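Adhesion and penetration protein autotransporter (Haemophilus influenzae, PDB 3SYJ) promotes adherence to and invasion of host cells, is probably a serine protease, and mediates bacterial aggregation through its self-associating passenger domain. Local coordinates at residues S753-D758 / A772-K777; V766-S771 / T791-E796. All blocks are in the same frame, centred on the assembly; numbering follows the deposited sequence.

Contact 1 (S753-D758 / A772-K777); sequences STATVD and AQFSLK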
ATOM      1  N   SER A 753     -13.486 -15.908 -11.816  1.00 39.53           N
ATOM      2  CA  SER A 753     -13.300 -16.486 -10.494  1.00 38.63           C
ATOM      3  C   SER A 753     -14.425 -16.094  -9.537  1.00 36.92           C
ATOM      4  O   SER A 753     -15.206 -15.184  -9.816  1.00 35.41           O
ATOM      5  CB  SER A 753     -11.944 -16.083  -9.917  1.00 34.96           C
ATOM      6  OG  SER A 753     -11.851 -14.678  -9.785  1.00 37.93           O
ATOM      7  N   THR A 754     -14.494 -16.791  -8.409  1.00 37.02           N
ATOM      8  CA  THR A 754     -15.522 -16.555  -7.408  1.00 36.36           C
ATOM      9  C   THR A 754     -14.934 -16.621  -6.005  1.00 36.95           C
ATOM     10  O   THR A 754     -14.063 -17.446  -5.729  1.00 36.30           O
ATOM     11  CB  THR A 754     -16.622 -17.618  -7.492  1.00 39.75           C
ATOM     12  OG1 THR A 754     -17.252 -17.555  -8.776  1.00 45.09           O
ATOM     13  CG2 THR A 754     -17.660 -17.395  -6.405  1.00 41.44           C
ATOM     14  N   ALA A 755     -15.414 -15.757  -5.118  1.00 34.56           N
ATOM     15  CA  ALA A 755     -15.017 -15.818  -3.716  1.00 35.96           C
ATOM     16  C   ALA A 755     -16.237 -15.719  -2.815  1.00 36.40           C
ATOM     17  O   ALA A 755     -17.213 -15.058  -3.158  1.00 39.15           O
ATOM     18  CB  ALA A 755     -14.019 -14.721  -3.390  1.00 36.16           C
ATOM     19  N   THR A 756     -16.181 -16.380  -1.664  1.00 33.80           N
ATOM     20  CA  THR A 756     -17.299 -16.382  -0.734  1.00 26.51           C
ATOM     21  C   THR A 756     -16.816 -16.338   0.702  1.00 31.46           C
ATOM     22  O   THR A 756     -15.915 -17.079   1.084  1.00 33.84           O
ATOM     23  CB  THR A 756     -18.153 -17.643  -0.895  1.00 29.93           C
ATOM     24  OG1 THR A 756     -18.714 -17.676  -2.210  1.00 36.95           O
ATOM     25  CG2 THR A 756     -19.272 -17.666   0.136  1.00 32.40           C
ATOM     26  N   VAL A 757     -17.415 -15.466   1.500  1.00 34.02           N
ATOM     27  CA  VAL A 757     -17.160 -15.460   2.931  1.00 29.22           C
ATOM     28  C   VAL A 757     -18.454 -15.850   3.613  1.00 29.24           C
ATOM     29  O   VAL A 757     -19.374 -15.037   3.727  1.00 32.38           O
ATOM     30  CB  VAL A 757     -16.695 -14.074   3.433  1.00 27.25           C
ATOM     31  CG1 VAL A 757     -16.632 -14.049   4.954  1.00 24.74           C
ATOM     32  CG2 VAL A 757     -15.344 -13.713   2.833  1.00 27.78           C
ATOM     33  N   ASP A 758     -18.533 -17.105   4.041  1.00 33.29           N
ATOM     34  CA  ASP A 758     -19.733 -17.622   4.689  1.00 32.54           C
ATOM     35  C   ASP A 758     -19.519 -17.768   6.192  1.00 30.20           C
ATOM     36  O   ASP A 758     -18.788 -18.647   6.644  1.00 33.79           O
ATOM     37  CB  ASP A 758     -20.144 -18.962   4.067  1.00 31.54           C
ATOM     38  CG  ASP A 758     -21.478 -19.472   4.594  1.00 35.38           C
ATOM     39  OD1 ASP A 758     -21.850 -19.108   5.728  1.00 35.08           O
ATOM     40  OD2 ASP A 758     -22.153 -20.239   3.873  1.00 41.67           O
ATOM     41  N   ALA A 772     -15.745 -11.516 -12.453  1.00 40.76           N
ATOM     42  CA  ALA A 772     -15.577 -12.114 -11.132  1.00 38.72           C
ATOM     43  C   ALA A 772     -16.785 -11.868 -10.232  1.00 40.80           C
ATOM     44  O   ALA A 772     -17.530 -10.909 -10.426  1.00 44.43           O
ATOM     45  CB  ALA A 772     -14.307 -11.593 -10.476  1.00 37.96           C
ATOM     46  N   GLN A 773     -16.980 -12.743  -9.251  1.00 43.73           N
ATOM     47  CA  GLN A 773     -18.074 -12.587  -8.301  1.00 41.89           C
ATOM     48  C   GLN A 773     -17.608 -12.753  -6.860  1.00 42.42           C
ATOM     49  O   GLN A 773     -16.810 -13.640  -6.549  1.00 40.89           O
ATOM     50  CB  GLN A 773     -19.198 -13.581  -8.594  1.00 38.82           C
ATOM     51  CG  GLN A 773     -19.928 -13.309  -9.894  1.00 50.69           C
ATOM     52  CD  GLN A 773     -21.315 -13.935  -9.930  1.00 54.86           C
ATOM     53  OE1 GLN A 773     -21.865 -14.190 -11.004  1.00 58.79           O
ATOM     54  NE2 GLN A 773     -21.888 -14.185  -8.755  1.00 41.44           N
ATOM     55  N   PHE A 774     -18.114 -11.891  -5.984  1.00 38.76           N
ATOM     56  CA  PHE A 774     -17.835 -11.993  -4.559  1.00 35.14           C
ATOM     57  C   PHE A 774     -19.126 -12.127  -3.775  1.00 37.78           C
ATOM     58  O   PHE A 774     -20.041 -11.313  -3.917  1.00 38.18           O
ATOM     59  CB  PHE A 774     -17.049 -10.784  -4.053  1.00 32.42           C
ATOM     60  CG  PHE A 774     -16.823 -10.788  -2.561  1.00 35.49           C
ATOM     61  CD1 PHE A 774     -15.971 -11.715  -1.978  1.00 35.43           C
ATOM     62  CD2 PHE A 774     -17.461  -9.865  -1.743  1.00 32.31           C
ATOM     63  CE1 PHE A 774     -15.758 -11.719  -0.607  1.00 31.59           C
ATOM     64  CE2 PHE A 774     -17.253  -9.863  -0.375  1.00 28.86           C
ATOM     65  CZ  PHE A 774     -16.400 -10.793   0.193  1.00 34.39           C
ATOM     66  N   SER A 775     -19.184 -13.152  -2.935  1.00 35.49           N
ATOM     67  CA  SER A 775     -20.379 -13.447  -2.172  1.00 31.56           C
ATOM     68  C   SER A 775     -20.106 -13.381  -0.663  1.00 35.67           C
ATOM     69  O   SER A 775     -19.155 -13.978  -0.155  1.00 33.94           O
ATOM     70  CB  SER A 775     -20.926 -14.814  -2.580  1.00 32.23           C
ATOM     71  OG  SER A 775     -22.260 -14.984  -2.139  1.00 46.13           O
ATOM     72  N   LEU A 776     -20.950 -12.636   0.040  1.00 34.79           N
ATOM     73  CA  LEU A 776     -20.823 -12.459   1.476  1.00 31.21           C
ATOM     74  C   LEU A 776     -22.089 -12.976   2.129  1.00 35.24           C
ATOM     75  O   LEU A 776     -23.149 -12.369   1.995  1.00 39.66           O
ATOM     76  CB  LEU A 776     -20.649 -10.979   1.793  1.00 30.38           C
ATOM     77  CG  LEU A 776     -20.441 -10.575   3.246  1.00 33.80           C
ATOM     78  CD1 LEU A 776     -19.182 -11.222   3.800  1.00 32.41           C
ATOM     79  CD2 LEU A 776     -20.350  -9.066   3.330  1.00 35.64           C
ATOM     80  N   LYS A 777     -21.988 -14.106   2.820  1.00 35.43           N
ATOM     81  CA  LYS A 777     -23.163 -14.734   3.414  1.00 37.88           C
ATOM     82  C   LYS A 777     -23.017 -14.848   4.918  1.00 34.94           C
ATOM     83  O   LYS A 777     -21.953 -15.202   5.413  1.00 32.96           O
ATOM     84  CB  LYS A 777     -23.380 -16.133   2.834  1.00 35.53           C
ATOM     85  CG  LYS A 777     -23.170 -16.233   1.341  1.00 39.18           C
ATOM     86  CD  LYS A 777     -23.429 -17.647   0.839  1.00 44.83           C
ATOM     87  CE  LYS A 777     -23.114 -17.761  -0.651  1.00 52.68           C
ATOM     88  NZ  LYS A 777     -23.551 -19.064  -1.229  1.00 54.57           N
TER
HETATM   89  O   HOH W   1     -20.881 -19.105  -2.812  1.00 42.38           O
HETATM   90  O   HOH W   2     -21.796 -20.631   1.208  1.00 47.94           O
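V757 and L776 lie side by side and point the same way, with V757 CB 3.8 Å from L776 CD1. A755 and F774 share this face, which looks into the interior of the passenger domain's beta-helix; the contact is a parallel rung-to-rung pairing of successive coils. F774 holds CG anti to its backbone N (chi1 176°), and its ring meets the other strand edge-on: A755 CB lies in the ring plane, 3.9 Å from F774 CD1, and V757 CG2 sits near that plane, 4.0 Å from F774 CE1. On the other face T756 OG1 comes 3.6 Å from S775 CB, and K777, extended beyond CG, reaches CE to 3.9 Å from T756 CG2. Water links T756 OG1 to K777 NZ. D758 OD2 and K777 NZ, 5.4 Å apart, make no direct contact; a second water bridges them, weakly on the lysine side, and their opposite charges probably attract only at a distance. Five backbone hydrogen bonds fix the register, the strand axes diverging by 9°. Strand 734-738 continues the ladder beyond 754-758, strand 792-796 lies beyond 773-777, and from the inside 747-749 meets A755 while 766-768 meets F774.

Contact 2 (V766-S771 / T791-E796); sequences VHLTDS and TTVTLE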
ATOM      1  N   VAL A 766     -11.518  -6.425  -0.859  1.00 30.96           N
ATOM      2  CA  VAL A 766     -11.869  -7.217  -2.025  1.00 32.85           C
ATOM      3  C   VAL A 766     -11.864  -6.351  -3.282  1.00 39.23           C
ATOM      4  O   VAL A 766     -12.349  -5.220  -3.279  1.00 40.57           O
ATOM      5  CB  VAL A 766     -13.251  -7.872  -1.865  1.00 32.19           C
ATOM      6  CG1 VAL A 766     -13.585  -8.709  -3.090  1.00 30.88           C
ATOM      7  CG2 VAL A 766     -13.292  -8.722  -0.599  1.00 28.65           C
ATOM      8  N   HIS A 767     -11.316  -6.895  -4.358  1.00 36.21           N
ATOM      9  CA  HIS A 767     -11.186  -6.159  -5.602  1.00 36.90           C
ATOM     10  C   HIS A 767     -11.507  -7.107  -6.759  1.00 41.12           C
ATOM     11  O   HIS A 767     -10.798  -8.091  -6.980  1.00 39.72           O
ATOM     12  CB  HIS A 767      -9.766  -5.585  -5.692  1.00 37.33           C
ATOM     13  CG  HIS A 767      -9.463  -4.884  -6.981  1.00 53.07           C
ATOM     14  ND1 HIS A 767     -10.440  -4.345  -7.789  1.00 54.81           N
ATOM     15  CD2 HIS A 767      -8.280  -4.605  -7.583  1.00 54.59           C
ATOM     16  CE1 HIS A 767      -9.876  -3.783  -8.846  1.00 55.12           C
ATOM     17  NE2 HIS A 767      -8.567  -3.927  -8.743  1.00 57.07           N
ATOM     18  N   LEU A 768     -12.601  -6.830  -7.468  1.00 37.11           N
ATOM     19  CA  LEU A 768     -13.022  -7.657  -8.597  1.00 37.13           C
ATOM     20  C   LEU A 768     -12.888  -6.902  -9.907  1.00 43.68           C
ATOM     21  O   LEU A 768     -13.018  -5.680  -9.941  1.00 46.95           O
ATOM     22  CB  LEU A 768     -14.483  -8.085  -8.463  1.00 37.76           C
ATOM     23  CG  LEU A 768     -15.071  -8.533  -7.134  1.00 34.20           C
ATOM     24  CD1 LEU A 768     -15.385  -7.332  -6.259  1.00 30.22           C
ATOM     25  CD2 LEU A 768     -16.321  -9.356  -7.403  1.00 31.82           C
ATOM     26  N   THR A 769     -12.643  -7.643 -10.985  1.00 41.82           N
ATOM     27  CA  THR A 769     -12.682  -7.097 -12.335  1.00 42.34           C
ATOM     28  C   THR A 769     -13.275  -8.153 -13.249  1.00 41.79           C
ATOM     29  O   THR A 769     -13.582  -9.258 -12.804  1.00 42.57           O
ATOM     30  CB  THR A 769     -11.287  -6.730 -12.855  1.00 39.39           C
ATOM     31  OG1 THR A 769     -10.528  -7.926 -13.056  1.00 46.41           O
ATOM     32  CG2 THR A 769     -10.560  -5.829 -11.867  1.00 48.65           C
ATOM     33  N   ASP A 770     -13.444  -7.810 -14.521  1.00 40.47           N
ATOM     34  CA  ASP A 770     -13.946  -8.759 -15.507  1.00 37.42           C
ATOM     35  C   ASP A 770     -15.314  -9.311 -15.104  1.00 40.84           C
ATOM     36  O   ASP A 770     -16.253  -8.547 -14.897  1.00 46.39           O
ATOM     37  CB  ASP A 770     -12.929  -9.885 -15.724  1.00 42.21           C
ATOM     38  CG  ASP A 770     -11.504  -9.361 -15.856  1.00 45.70           C
ATOM     39  OD1 ASP A 770     -11.327  -8.242 -16.385  1.00 48.06           O
ATOM     40  OD2 ASP A 770     -10.558 -10.057 -15.429  1.00 46.38           O
ATOM     41  N   SER A 771     -15.433 -10.630 -14.989  1.00 40.41           N
ATOM     42  CA  SER A 771     -16.721 -11.242 -14.659  1.00 42.29           C
ATOM     43  C   SER A 771     -16.719 -11.891 -13.278  1.00 43.22           C
ATOM     44  O   SER A 771     -17.586 -12.714 -12.970  1.00 37.08           O
ATOM     45  CB  SER A 771     -17.102 -12.281 -15.715  1.00 42.25           C
ATOM     46  OG  SER A 771     -16.944 -11.743 -17.016  1.00 53.14           O
ATOM     47  N   THR A 791     -18.476  -7.211 -13.036  1.00 47.14           N
ATOM     48  CA  THR A 791     -18.425  -7.889 -11.740  1.00 44.46           C
ATOM     49  C   THR A 791     -19.711  -7.801 -10.920  1.00 43.52           C
ATOM     50  O   THR A 791     -20.445  -6.814 -10.987  1.00 42.86           O
ATOM     51  CB  THR A 791     -17.260  -7.362 -10.883  1.00 40.65           C
ATOM     52  OG1 THR A 791     -17.437  -5.962 -10.636  1.00 40.38           O
ATOM     53  CG2 THR A 791     -15.948  -7.573 -11.600  1.00 40.87           C
ATOM     54  N   THR A 792     -19.968  -8.847 -10.139  1.00 42.47           N
ATOM     55  CA  THR A 792     -21.147  -8.901  -9.285  1.00 39.78           C
ATOM     56  C   THR A 792     -20.787  -9.164  -7.827  1.00 38.06           C
ATOM     57  O   THR A 792     -20.093 -10.126  -7.512  1.00 39.91           O
ATOM     58  CB  THR A 792     -22.117  -9.996  -9.733  1.00 36.90           C
ATOM     59  OG1 THR A 792     -22.467  -9.796 -11.106  1.00 41.58           O
ATOM     60  CG2 THR A 792     -23.372  -9.961  -8.886  1.00 35.04           C
ATOM     61  N   VAL A 793     -21.262  -8.296  -6.943  1.00 36.70           N
ATOM     62  CA  VAL A 793     -21.125  -8.510  -5.513  1.00 32.42           C
ATOM     63  C   VAL A 793     -22.488  -8.920  -4.989  1.00 31.33           C
ATOM     64  O   VAL A 793     -23.504  -8.357  -5.395  1.00 36.07           O
ATOM     65  CB  VAL A 793     -20.652  -7.235  -4.786  1.00 27.95           C
ATOM     66  CG1 VAL A 793     -20.683  -7.440  -3.283  1.00 32.36           C
ATOM     67  CG2 VAL A 793     -19.260  -6.850  -5.238  1.00 30.15           C
ATOM     68  N   THR A 794     -22.513  -9.902  -4.095  1.00 35.37           N
ATOM     69  CA  THR A 794     -23.766 -10.408  -3.548  1.00 28.35           C
ATOM     70  C   THR A 794     -23.705 -10.561  -2.029  1.00 33.49           C
ATOM     71  O   THR A 794     -22.743 -11.106  -1.492  1.00 38.01           O
ATOM     72  CB  THR A 794     -24.123 -11.762  -4.173  1.00 30.89           C
ATOM     73  OG1 THR A 794     -24.096 -11.646  -5.601  1.00 37.72           O
ATOM     74  CG2 THR A 794     -25.504 -12.213  -3.725  1.00 33.20           C
ATOM     75  N   LEU A 795     -24.735 -10.076  -1.344  1.00 30.34           N
ATOM     76  CA  LEU A 795     -24.844 -10.249   0.097  1.00 31.91           C
ATOM     77  C   LEU A 795     -26.077 -11.074   0.449  1.00 37.12           C
ATOM     78  O   LEU A 795     -27.157 -10.859  -0.104  1.00 39.97           O
ATOM     79  CB  LEU A 795     -24.907  -8.892   0.804  1.00 36.04           C
ATOM     80  CG  LEU A 795     -23.591  -8.158   1.086  1.00 34.58           C
ATOM     81  CD1 LEU A 795     -22.915  -7.725  -0.197  1.00 31.49           C
ATOM     82  CD2 LEU A 795     -23.824  -6.959   1.992  1.00 26.90           C
ATOM     83  N   GLU A 796     -25.918 -12.025   1.365  1.00 38.37           N
ATOM     84  CA  GLU A 796     -27.063 -12.771   1.880  1.00 39.65           C
ATOM     85  C   GLU A 796     -26.973 -12.934   3.389  1.00 37.67           C
ATOM     86  O   GLU A 796     -26.011 -13.506   3.902  1.00 43.14           O
ATOM     87  CB  GLU A 796     -27.180 -14.146   1.224  1.00 39.21           C
ATOM     88  CG  GLU A 796     -28.460 -14.874   1.612  1.00 43.77           C
ATOM     89  CD  GLU A 796     -28.430 -16.358   1.294  1.00 54.77           C
ATOM     90  OE1 GLU A 796     -27.485 -16.813   0.609  1.00 48.09           O
ATOM     91  OE2 GLU A 796     -29.357 -17.071   1.735  1.00 58.63           O
TER
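L768 reaches T791 and V793 through two torsions: chi1 of -42° sets CG beside its own backbone N, anti to the carbonyl carbon, and chi2 of 78° places CD1. In T791, chi1 of 61° puts OG1 between the backbone N and the carbonyl carbon and leaves CG2 beside the N, where it meets L768 and T769. The contact lies at a corner of the passenger domain's beta-helix, where the chain turns after strand 766-768 toward strand 773-777, and strand 792-796, one rung further along, starts beside that turn. No hydrogen bond joins the two segments; they meet through side-chain packing, mostly of L768 and T791. These two approach obliquely, and the leucine branch divides its contacts: CD1 lies 4.0 Å from V793 CG2, the side chains crossing at about a right angle, while CD2 lies 3.9 Å from T792 O. D770 turns the chain with a positive phi; its O comes close to T791 N, but the angle is too poor for a hydrogen bond. T791 OG1 is hydrogen-bonded to D788 O within its own turn, and D770 OD2 accepts from D751 N of the preceding coil. The tightest point is the T791 methyl: CG2 sits 3.5 Å from L768 CB, closer than usual van der Waals separation, and 3.1 Å from T769 O.

In the fold
Contacts 1 and 2 have centres 7 Å apart and lie on the same stretch of the beta-helix in the passenger domain. Their segments alternate along the chain, 753-758, 766-771, 772-777 and 791-796, so the second segment of contact 1 directly follows the first of contact 2. Contact 1 joins successive coils along one sheet face; contact 2 spans from one face to another at a corner. Strands 773-777 and 792-796 are neighbours, probably hydrogen-bonded from L776 N to T794 O at 2.8 Å, and L768 CD2 packs 3.4 Å from F774 N. Coil therefore stacks on coil to build the elongated adhesin, away from the probable protease active site.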